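Local coordinates for protein with a SET domain within carboxy region (Cryptosporidium parvum, PDB 4LDG) that probably acts as a histone H4K20 methyltransferase through its SET domain, which lies in the carboxy-terminal part of the protein contained in this chain, at residues Ile31-Phe34 and Glu35-Ile39; Ile98-Ile101 and Glu102-Asp106; Asp250-Cys253 and Gly254-Leu257. All coordinates share one frame; numbering follows the deposited sequence.

Contact 1 of 3, residues Ile31-Phe34 and Glu35-Ile39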
loop_
_atom_site.group_PDB
_atom_site.type_symbol
_atom_site.label_atom_id
_atom_site.label_comp_id
_atom_site.label_asym_id
_atom_site.label_seq_id
_atom_site.Cartn_x
_atom_site.Cartn_y
_atom_site.Cartn_z
ATOM N N ILE A 31 -13.709 -9.349 9.101
ATOM C CA ILE A 31 -14.562 -10.505 8.775
ATOM C C ILE A 31 -16.065 -10.209 8.887
ATOM O O ILE A 31 -16.800 -10.509 7.948
ATOM C CB ILE A 31 -14.154 -11.786 9.564
ATOM C CG1 ILE A 31 -12.796 -12.285 9.026
ATOM C CG2 ILE A 31 -15.215 -12.882 9.439
ATOM C CD1 ILE A 31 -12.348 -13.657 9.491
ATOM N N PRO A 32 -16.521 -9.602 10.006
ATOM C CA PRO A 32 -17.944 -9.274 10.115
ATOM C C PRO A 32 -18.453 -8.420 8.941
ATOM O O PRO A 32 -19.576 -8.622 8.468
ATOM C CB PRO A 32 -18.023 -8.474 11.425
ATOM C CG PRO A 32 -16.785 -8.826 12.178
ATOM C CD PRO A 32 -15.751 -9.019 11.117
ATOM N N TYR A 33 -17.626 -7.481 8.477
ATOM C CA TYR A 33 -17.966 -6.683 7.303
ATOM C C TYR A 33 -17.957 -7.527 6.022
ATOM O O TYR A 33 -18.858 -7.393 5.205
ATOM C CB TYR A 33 -17.053 -5.446 7.171
ATOM C CG TYR A 33 -17.148 -4.767 5.820
ATOM C CD1 TYR A 33 -18.055 -3.736 5.589
ATOM C CD2 TYR A 33 -16.347 -5.178 4.761
ATOM C CE1 TYR A 33 -18.153 -3.131 4.346
ATOM C CE2 TYR A 33 -16.440 -4.585 3.517
ATOM C CZ TYR A 33 -17.338 -3.562 3.310
ATOM O OH TYR A 33 -17.417 -2.976 2.067
ATOM N N PHE A 34 -16.960 -8.393 5.841
ATOM C CA PHE A 34 -16.943 -9.293 4.660
ATOM C C PHE A 34 -18.171 -10.210 4.638
ATOM O O PHE A 34 -18.800 -10.410 3.597
ATOM C CB PHE A 34 -15.654 -10.137 4.587
ATOM C CG PHE A 34 -14.385 -9.324 4.401
ATOM C CD1 PHE A 34 -14.349 -8.227 3.549
ATOM C CD2 PHE A 34 -13.223 -9.667 5.080
ATOM C CE1 PHE A 34 -13.190 -7.470 3.403
ATOM C CE2 PHE A 34 -12.065 -8.921 4.935
ATOM C CZ PHE A 34 -12.041 -7.823 4.092
ATOM N N GLU A 35 -18.524 -10.755 5.795
ATOM C CA GLU A 35 -19.648 -11.689 5.868
ATOM C C GLU A 35 -20.976 -10.992 5.609
ATOM O O GLU A 35 -21.759 -11.465 4.804
ATOM C CB GLU A 35 -19.654 -12.444 7.196
ATOM C CG GLU A 35 -18.781 -13.690 7.130
ATOM C CD GLU A 35 -18.673 -14.438 8.447
ATOM O OE1 GLU A 35 -19.265 -13.987 9.460
ATOM O OE2 GLU A 35 -17.975 -15.481 8.460
ATOM N N ARG A 36 -21.204 -9.846 6.245
ATOM C CA ARG A 36 -22.391 -9.039 5.942
ATOM C C ARG A 36 -22.534 -8.694 4.468
ATOM O O ARG A 36 -23.649 -8.629 3.970
ATOM C CB ARG A 36 -22.419 -7.751 6.755
ATOM C CG ARG A 36 -23.263 -7.860 8.008
ATOM C CD ARG A 36 -23.347 -6.538 8.746
ATOM N NE ARG A 36 -22.026 -6.103 9.203
ATOM C CZ ARG A 36 -21.764 -5.557 10.390
ATOM N NH1 ARG A 36 -22.723 -5.357 11.295
ATOM N NH2 ARG A 36 -20.514 -5.209 10.673
ATOM N N ASN A 37 -21.420 -8.477 3.769
ATOM C CA ASN A 37 -21.473 -8.067 2.357
ATOM C C ASN A 37 -21.237 -9.180 1.336
ATOM O O ASN A 37 -21.058 -8.895 0.158
ATOM C CB ASN A 37 -20.502 -6.916 2.117
ATOM C CG ASN A 37 -21.062 -5.593 2.584
ATOM O OD1 ASN A 37 -21.904 -5.004 1.914
ATOM N ND2 ASN A 37 -20.602 -5.118 3.733
ATOM N N GLY A 38 -21.264 -10.433 1.786
ATOM C CA GLY A 38 -21.019 -11.589 0.915
ATOM C C GLY A 38 -19.692 -11.566 0.175
ATOM O O GLY A 38 -19.593 -12.060 -0.944
ATOM N N ILE A 39 -18.666 -10.988 0.793
ATOM C CA ILE A 39 -17.357 -10.865 0.157
ATOM C C ILE A 39 -16.453 -12.024 0.578
ATOM O O ILE A 39 -16.257 -12.255 1.761
ATOM C CB ILE A 39 -16.679 -9.514 0.523
ATOM C CG1 ILE A 39 -17.578 -8.329 0.123
ATOM C CG2 ILE A 39 -15.305 -9.403 -0.129
ATOM C CD1 ILE A 39 -17.105 -6.992 0.668
#

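Contact 2 of 3, residues Ile98-Ile101 and Glu102-Asp106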
loop_
_atom_site.group_PDB
_atom_site.type_symbol
_atom_site.label_atom_id
_atom_site.label_comp_id
_atom_site.label_asym_id
_atom_site.label_seq_id
_atom_site.Cartn_x
_atom_site.Cartn_y
_atom_site.Cartn_z
ATOM N N ILE A 98 -16.772 15.482 2.352
ATOM C CA ILE A 98 -16.978 14.504 3.393
ATOM C C ILE A 98 -18.041 13.473 3.060
ATOM O O ILE A 98 -17.894 12.311 3.422
ATOM C CB ILE A 98 -17.209 15.185 4.755
ATOM C CG1 ILE A 98 -15.866 15.264 5.471
ATOM C CG2 ILE A 98 -18.205 14.432 5.633
ATOM C CD1 ILE A 98 -15.253 13.919 5.795
ATOM N N SER A 99 -19.082 13.878 2.347
ATOM C CA SER A 99 -20.169 12.968 2.012
ATOM C C SER A 99 -19.712 11.758 1.193
ATOM O O SER A 99 -20.032 10.627 1.543
ATOM C CB SER A 99 -21.262 13.719 1.270
ATOM O OG SER A 99 -21.690 14.793 2.070
ATOM N N ILE A 100 -18.977 12.009 0.112
ATOM C CA ILE A 100 -18.518 10.945 -0.774
ATOM C C ILE A 100 -17.532 10.048 -0.051
ATOM O O ILE A 100 -17.526 8.828 -0.276
ATOM C CB ILE A 100 -17.818 11.494 -2.038
ATOM C CG1 ILE A 100 -18.808 12.286 -2.911
ATOM C CG2 ILE A 100 -17.216 10.353 -2.862
ATOM C CD1 ILE A 100 -20.030 11.491 -3.324
ATOM N N ILE A 101 -16.705 10.645 0.811
ATOM C CA ILE A 101 -15.707 9.878 1.541
ATOM C C ILE A 101 -16.368 8.899 2.482
ATOM O O ILE A 101 -15.993 7.741 2.497
ATOM C CB ILE A 101 -14.751 10.794 2.309
ATOM C CG1 ILE A 101 -13.819 11.502 1.329
ATOM C CG2 ILE A 101 -13.931 10.013 3.308
ATOM C CD1 ILE A 101 -13.028 12.630 1.952
ATOM N N GLU A 102 -17.381 9.341 3.241
ATOM C CA GLU A 102 -18.001 8.479 4.230
ATOM C C GLU A 102 -18.853 7.392 3.591
ATOM O O GLU A 102 -19.009 6.320 4.165
ATOM C CB GLU A 102 -18.848 9.290 5.212
ATOM C CG GLU A 102 -18.037 10.318 5.968
ATOM C CD GLU A 102 -18.438 10.452 7.424
ATOM O OE1 GLU A 102 -19.584 10.900 7.639
ATOM O OE2 GLU A 102 -17.601 10.156 8.330
ATOM N N ALA A 103 -19.394 7.670 2.406
ATOM C CA ALA A 103 -20.073 6.642 1.635
ATOM C C ALA A 103 -19.075 5.687 0.985
ATOM O O ALA A 103 -19.353 4.505 0.848
ATOM C CB ALA A 103 -20.940 7.259 0.565
ATOM N N THR A 104 -17.928 6.189 0.568
ATOM C CA THR A 104 -16.988 5.356 -0.172
ATOM C C THR A 104 -16.217 4.446 0.769
ATOM O O THR A 104 -15.981 3.293 0.449
ATOM C CB THR A 104 -16.041 6.228 -0.994
ATOM O OG1 THR A 104 -16.824 6.997 -1.928
ATOM C CG2 THR A 104 -15.009 5.384 -1.740
ATOM N N ILE A 105 -15.869 4.962 1.947
ATOM C CA ILE A 105 -15.064 4.239 2.922
ATOM C C ILE A 105 -15.856 3.986 4.194
ATOM O O ILE A 105 -16.485 4.917 4.722
ATOM C CB ILE A 105 -13.822 5.063 3.284
ATOM C CG1 ILE A 105 -12.894 5.086 2.070
ATOM C CG2 ILE A 105 -13.118 4.463 4.509
ATOM C CD1 ILE A 105 -12.010 6.278 2.014
ATOM N N ASP A 106 -15.857 2.736 4.659
ATOM C CA ASP A 106 -16.508 2.379 5.924
ATOM C C ASP A 106 -15.499 2.665 6.999
ATOM O O ASP A 106 -14.481 1.980 7.075
ATOM C CB ASP A 106 -16.859 0.897 5.940
ATOM C CG ASP A 106 -17.578 0.469 7.226
ATOM O OD1 ASP A 106 -18.686 -0.125 7.101
ATOM O OD2 ASP A 106 -17.030 0.721 8.343
#

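Contact 3 of 3, residues Asp250-Cys253 and Gly254-Leu257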
loop_
_atom_site.group_PDB
_atom_site.type_symbol
_atom_site.label_atom_id
_atom_site.label_comp_id
_atom_site.label_asym_id
_atom_site.label_seq_id
_atom_site.Cartn_x
_atom_site.Cartn_y
_atom_site.Cartn_z
ATOM N N ASP A 250 -9.238 -5.980 -10.943
ATOM C CA ASP A 250 -9.706 -6.797 -9.843
ATOM C C ASP A 250 -8.670 -7.862 -9.556
ATOM O O ASP A 250 -8.282 -8.585 -10.442
ATOM C CB ASP A 250 -11.058 -7.431 -10.200
ATOM C CG ASP A 250 -12.219 -6.401 -10.209
ATOM O OD1 ASP A 250 -11.985 -5.183 -10.049
ATOM O OD2 ASP A 250 -13.387 -6.819 -10.371
ATOM N N ILE A 251 -8.189 -7.895 -8.322
ATOM C CA ILE A 251 -7.290 -8.911 -7.826
ATOM C C ILE A 251 -8.141 -9.790 -6.893
ATOM O O ILE A 251 -8.723 -9.278 -5.927
ATOM C CB ILE A 251 -6.138 -8.275 -7.031
ATOM C CG1 ILE A 251 -5.330 -7.327 -7.915
ATOM C CG2 ILE A 251 -5.212 -9.321 -6.443
ATOM C CD1 ILE A 251 -4.245 -6.601 -7.160
ATOM N N ILE A 252 -8.239 -11.092 -7.186
ATOM C CA ILE A 252 -9.070 -11.948 -6.357
ATOM C C ILE A 252 -8.343 -12.396 -5.110
ATOM O O ILE A 252 -7.109 -12.325 -5.003
ATOM C CB ILE A 252 -9.676 -13.169 -7.093
ATOM C CG1 ILE A 252 -8.603 -14.185 -7.463
ATOM C CG2 ILE A 252 -10.473 -12.703 -8.310
ATOM C CD1 ILE A 252 -9.160 -15.444 -8.077
ATOM N N CYS A 253 -9.162 -12.795 -4.153
ATOM C CA CYS A 253 -8.740 -13.345 -2.890
ATOM C C CYS A 253 -7.762 -14.501 -3.116
ATOM O O CYS A 253 -8.010 -15.364 -3.955
ATOM C CB CYS A 253 -9.992 -13.834 -2.151
ATOM S SG CYS A 253 -9.675 -14.639 -0.577
ATOM N N GLY A 254 -6.647 -14.493 -2.382
ATOM C CA GLY A 254 -5.603 -15.503 -2.526
ATOM C C GLY A 254 -4.521 -15.192 -3.565
ATOM O O GLY A 254 -3.431 -15.742 -3.530
ATOM N N GLU A 255 -4.815 -14.302 -4.489
ATOM C CA GLU A 255 -3.902 -14.012 -5.579
ATOM C C GLU A 255 -2.723 -13.150 -5.103
ATOM O O GLU A 255 -2.862 -12.244 -4.278
ATOM C CB GLU A 255 -4.702 -13.339 -6.688
ATOM C CG GLU A 255 -3.943 -12.674 -7.810
ATOM C CD GLU A 255 -4.888 -12.295 -8.952
ATOM O OE1 GLU A 255 -6.125 -12.156 -8.733
ATOM O OE2 GLU A 255 -4.394 -12.144 -10.083
ATOM N N GLU A 256 -1.548 -13.451 -5.632
ATOM C CA GLU A 256 -0.325 -12.775 -5.228
ATOM C C GLU A 256 -0.343 -11.367 -5.775
ATOM O O GLU A 256 -0.800 -11.170 -6.877
ATOM C CB GLU A 256 0.914 -13.519 -5.739
ATOM C CG GLU A 256 2.232 -12.872 -5.281
ATOM C CD GLU A 256 3.511 -13.624 -5.667
ATOM O OE1 GLU A 256 3.431 -14.651 -6.368
ATOM O OE2 GLU A 256 4.611 -13.180 -5.260
ATOM N N LEU A 257 0.168 -10.397 -5.010
ATOM C CA LEU A 257 0.370 -9.062 -5.544
ATOM C C LEU A 257 1.713 -9.044 -6.252
ATOM O O LEU A 257 2.726 -9.515 -5.722
ATOM C CB LEU A 257 0.369 -8.013 -4.449
ATOM C CG LEU A 257 -0.835 -7.974 -3.511
ATOM C CD1 LEU A 257 -0.777 -6.733 -2.637
ATOM C CD2 LEU A 257 -2.124 -8.015 -4.293
#

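Contact 1 of 3, residues Ile31-Phe34 and Glu35-Ile39
A Schellman motif closes the C-terminal end of helix 15-36, where Ile39 N turns back to bond Phe34 O at 2.9 Å. Its companion bond runs from Gly38 N to Glu35 O, and Gly38, at positive phi, is the C-prime residue that lets the chain reverse. One residue earlier, Asn37 grips Tyr33 O twice: its backbone N lies 3.1 Å and its side-chain ND2 3.2 Å from that oxygen, the two donors arriving from opposite faces of the carbonyl plane. The same ND2 sits over one face of the Tyr33 ring, offset toward the rim, 3.2 Å from Tyr33 CE1, with ring and amide planes 46° apart. With CG anti to the backbone N (chi1 167°), Tyr33 swings its ring toward the helix end, where CE2 also meets Ile39 CD1 at 3.8 Å; the OH beyond is hydrogen-bonded to His113. Ile39 CG2 packs against Phe34 CD1 at 4.0 Å. Along another side of the helix, Glu35 lies beside Ile31 with its carboxylate near CG2, and OE2 bonds the hydroxyl of Tyr41. A reversing glycine followed by an apolar residue that folds back onto the last turn is the classic Schellman ending of an alpha-helix.

Contact 2 of 3, residues Ile98-Ile101 and Glu102-Asp106
Ile100 O is held by two donors of a single residue, Thr104: OG1 at 2.6 Å and the backbone N at 2.8 Å, reaching the oxygen from opposite faces of its carbonyl plane. Thr104 OG1 stands beside its own backbone N and anti to the carbonyl carbon (chi1 -61°), which turns the hydroxyl back along the helix to the preceding turn, where it also lies 3.5 Å from Ile100 CG2. The hydroxyl is further hydrogen-bonded to Tyr119, so this buried polar atom has partners both in the helix and beyond it. The final turn then closes as Ile105 N bonds Ile101 O at 2.8 Å, although Ile105 itself has already left helical geometry. Earlier in the helix, Glu102 N bonds Ile98 O at 3.0 Å, and Glu102 CG, set beside its own backbone N, comes to 3.2 Å from that same Ile98 O and 4.1 Å from Ile98 CG2. On the buried side, Ile101 CG2 faces Ile105 CD1 across a loose 4.4 Å. Both of these isoleucines pack on Tyr130 of helix 121-134, Ile100 rests on Trp123 of the same helix, and Ile105 opens strand 105-106, which pairs antiparallel with strand 111-112.

Contact 3 of 3, residues Asp250-Cys253 and Gly254-Leu257
Glu255 holds its CG anti to the backbone N (chi1 167°) and runs extended beyond it, a shape that carries its carboxylate back across the turn to the main chain of Ile252. Ile252 CG1 lies between its own backbone N and carbonyl carbon (chi1 69°), and this places it 3.4 Å from Glu255 OE1. The same oxygen accepts the backbone N-H of Ile252 at 2.8 Å, met nearly along the C-O axis of the carboxylate, with an N-H...O angle of 150°. In the reverse direction Glu255 N donates to Ile252 O at 3.1 Å, from above the carbonyl plane. Two bonds thus join the same pair of residues, one through the side chain and one through the backbone, and the latter closes a type II beta turn from Ile252 to Glu255. Gly254 takes the third position of that turn with positive phi, where a CB would clash with Cys253 O. The aliphatic part of Glu255 also does work: its CG packs 3.8 Å from Ile251 CG2, the two side chains crossing at about a right angle. Ile251 CD1 in turn meets Leu257 CD2 at 3.8 Å, again at nearly a right angle, and these two buried side chains rest against strand 151-154 through Ala154 and Val152. Backbone bonds from Gly254 and Glu255 to Ala154 and from Leu257 to Val152 fasten the turn to that strand. The other carboxylate oxygen, Glu255 OE2, forms a salt bridge with Arg249. With a main-chain N-H on one oxygen and a guanidinium group on the other, the carboxylate is fixed in rotation, and its negative charge is probably stabilised, consistent with an ionised glutamate locking this turn of the SET domain.

From the N terminus the three contacts follow in series, none nesting in or crossing another. Contact 1 ends the long helix 15-36. After an intervening part that is not fully modelled, contact 2 ends helix 98-104 and passes into strand 105-106. Contacts 1 and 2 touch where Tyr33 CD1, on helix 15-36, packs 4.0 Å from Asp106 OD1, joining the end of that helix to the strand that follows helix 98-104. Contact 3 comes much later, closing a beta turn between strands 240-247 and 258-259 within the SET domain and fastened to strand 151-154. It touches neither of the others: its nearest atoms are about 7 Å from contact 1 and about 14 Å from contact 2.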